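Local structure of putative methyl-accepting chemotaxis signal transduction protein (Campylobacter jejuni subsp. jejuni serotype O:2, 4XMR) at residues Gln37-Ala42 / His74-Leu79. The protein probably senses amino acids such as isoleucine through a tandem PAS sensory domain and passes the signal across the membrane to direct chemotaxis. Numbering follows the deposited sequence. Where two conformers were deposited one is given.
Sequences QSFTRA and HSINAL. With SO4 (sulfate ion), chain F.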
loop_
_atom_site.group_PDB
_atom_site.type_symbol
_atom_site.label_atom_id
_atom_site.label_comp_id
_atom_site.label_asym_id
_atom_site.label_seq_id
_atom_site.Cartn_x
_atom_site.Cartn_y
_atom_site.Cartn_z
ATOM N N GLN B 37 -6.411 3.964 8.356
ATOM C CA GLN B 37 -6.716 5.024 9.301
ATOM C C GLN B 37 -6.918 6.358 8.597
ATOM O O GLN B 37 -7.856 7.092 8.917
ATOM C CB GLN B 37 -5.625 5.145 10.363
ATOM C CG GLN B 37 -5.588 4.003 11.360
ATOM C CD GLN B 37 -4.364 4.082 12.244
ATOM O OE1 GLN B 37 -3.259 4.312 11.758
ATOM N NE2 GLN B 37 -4.554 3.911 13.540
ATOM N N SER B 38 -6.041 6.669 7.646
ATOM C CA SER B 38 -6.149 7.937 6.930
ATOM C C SER B 38 -7.451 8.014 6.147
ATOM O O SER B 38 -8.126 9.047 6.145
ATOM C CB SER B 38 -4.946 8.163 6.011
ATOM O OG SER B 38 -3.764 8.367 6.780
ATOM N N PHE B 39 -7.810 6.912 5.502
ATOM C CA PHE B 39 -9.061 6.826 4.759
ATOM C C PHE B 39 -10.241 7.114 5.687
ATOM O O PHE B 39 -11.150 7.868 5.343
ATOM C CB PHE B 39 -9.162 5.416 4.163
ATOM C CG PHE B 39 -10.510 5.061 3.583
ATOM C CD1 PHE B 39 -10.790 5.304 2.248
ATOM C CD2 PHE B 39 -11.474 4.429 4.361
ATOM C CE1 PHE B 39 -12.014 4.936 1.699
ATOM C CE2 PHE B 39 -12.706 4.071 3.828
ATOM C CZ PHE B 39 -12.972 4.317 2.493
ATOM N N THR B 40 -10.235 6.487 6.856
ATOM C CA THR B 40 -11.340 6.618 7.796
ATOM C C THR B 40 -11.449 8.045 8.326
ATOM O O THR B 40 -12.553 8.577 8.460
ATOM C CB THR B 40 -11.183 5.588 8.944
ATOM O OG1 THR B 40 -11.122 4.279 8.367
ATOM C CG2 THR B 40 -12.365 5.641 9.901
ATOM N N ARG B 41 -10.310 8.681 8.590
ATOM C CA ARG B 41 -10.298 10.082 9.015
ATOM C C ARG B 41 -10.850 11.007 7.936
ATOM O O ARG B 41 -11.581 11.954 8.232
ATOM C CB ARG B 41 -8.885 10.530 9.385
ATOM C CG ARG B 41 -8.411 10.082 10.764
ATOM C CD ARG B 41 -7.124 10.807 11.148
ATOM N NE ARG B 41 -6.000 10.279 10.391
ATOM C CZ ARG B 41 -5.221 9.296 10.822
ATOM N NH1 ARG B 41 -5.431 8.758 12.019
ATOM N NH2 ARG B 41 -4.226 8.864 10.065
ATOM N N ALA B 42 -10.487 10.751 6.683
ATOM C CA ALA B 42 -10.981 11.567 5.579
ATOM C C ALA B 42 -12.502 11.442 5.465
ATOM O O ALA B 42 -13.210 12.438 5.254
ATOM C CB ALA B 42 -10.300 11.172 4.275
ATOM N N HIS B 74 -16.291 2.448 -2.614
ATOM C CA HIS B 74 -15.777 2.114 -3.929
ATOM C C HIS B 74 -14.329 2.523 -4.097
ATOM O O HIS B 74 -13.552 1.815 -4.733
ATOM C CB HIS B 74 -16.598 2.800 -5.016
ATOM C CG HIS B 74 -17.956 2.226 -5.207
ATOM N ND1 HIS B 74 -18.941 2.897 -5.909
ATOM C CD2 HIS B 74 -18.497 1.037 -4.849
ATOM C CE1 HIS B 74 -20.027 2.154 -5.951
ATOM N NE2 HIS B 74 -19.788 1.016 -5.311
ATOM N N SER B 75 -13.973 3.682 -3.562
ATOM C CA SER B 75 -12.639 4.208 -3.800
ATOM C C SER B 75 -11.525 3.266 -3.330
ATOM O O SER B 75 -10.474 3.209 -3.954
ATOM C CB SER B 75 -12.477 5.604 -3.198
ATOM O OG SER B 75 -12.437 5.507 -1.803
ATOM N N ILE B 76 -11.787 2.522 -2.255
ATOM C CA ILE B 76 -10.787 1.637 -1.669
ATOM C C ILE B 76 -11.205 0.159 -1.728
ATOM O O ILE B 76 -10.471 -0.716 -1.268
ATOM C CB ILE B 76 -10.463 2.063 -0.205
ATOM C CG1 ILE B 76 -9.054 1.601 0.226
ATOM C CG2 ILE B 76 -11.552 1.589 0.755
ATOM C CD1 ILE B 76 -8.560 2.223 1.532
ATOM N N ASN B 77 -12.375 -0.114 -2.302
ATOM C CA ASN B 77 -12.944 -1.464 -2.327
ATOM C C ASN B 77 -13.093 -2.056 -0.916
ATOM O O ASN B 77 -12.766 -3.212 -0.674
ATOM C CB ASN B 77 -12.140 -2.406 -3.241
ATOM C CG ASN B 77 -12.873 -3.695 -3.532
ATOM O OD1 ASN B 77 -14.101 -3.716 -3.604
ATOM N ND2 ASN B 77 -12.129 -4.786 -3.672
ATOM N N ALA B 78 -13.590 -1.251 0.020
ATOM C CA ALA B 78 -13.875 -1.754 1.364
ATOM C C ALA B 78 -15.047 -2.742 1.326
ATOM O O ALA B 78 -15.866 -2.708 0.407
ATOM C CB ALA B 78 -14.192 -0.597 2.316
ATOM N N LEU B 79 -15.159 -3.601 2.338
ATOM C CA LEU B 79 -16.253 -4.566 2.357
ATOM C C LEU B 79 -17.565 -3.908 2.795
ATOM O O LEU B 79 -18.595 -4.081 2.153
ATOM C CB LEU B 79 -15.915 -5.742 3.269
ATOM C CG LEU B 79 -16.897 -6.902 3.147
ATOM C CD1 LEU B 79 -16.714 -7.571 1.782
ATOM C CD2 LEU B 79 -16.697 -7.887 4.292
HETATM S S SO4 F . -21.688 -2.193 -5.587
HETATM O O1 SO4 F . -21.927 -0.831 -5.131
HETATM O O2 SO4 F . -21.505 -2.186 -7.035
HETATM O O3 SO4 F . -20.488 -2.721 -4.944
HETATM O O4 SO4 F . -22.840 -3.019 -5.242
#
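The ring of Phe39, on the long helix 9-48, reaches across to Ile76 at the end of helix 58-76, and this apolar meeting carries most of the contact. In one of the two conformers of Ile76, its methyl CG2 sits over one ring face in a CH-pi contact, 3.9 Å from the centroid of the Phe39 ring and 28° off its normal. It lies above the far end of the ring, with Phe39 CE1 3.5 Å from Ile76 CG2, while in the same conformer Ile76 CD1 lies near the inner end, 3.9 Å from Phe39 CD1. With CG1 anti to the backbone N (chi1 -155°), both Ile76 branches can meet the same ring. Phe39, likewise extended away from its own helix with CG anti to N, also meets Tyr72 edge-to-face and packs against Val159 of strand 152-162.

Polar contact is slight. Ser75 OG lies at the ring edge, in its plane, 3.6 Å from Phe39 CE1, but its hydrogen bond goes to Tyr72 O; a weak one joins it to Ser75 OG of the second subunit.

Beyond Ile76 the helix closes in a Schellman motif: Asn77 takes positive phi and Ala78 N bonds to Arg73 O, turning the chain toward strand 80-84. In this same last turn, His74 ND1 bonds to Asp46 OD2 of the second subunit and His74 NE2 donates a nearly straight bond (166°) of 2.8 Å to O1 of a sulfate, probably from the crystallisation liquor, that Arg73 and Ser96 also hold.

The Phe39 side chain is about 13 Å from the bound isoleucine. At this subunit interface no hydrogen bond links the two segments, so their direct association rests mainly on one aromatic face packed against aliphatic branches, with the Ser75 hydroxyl at the ring edge a minor addition.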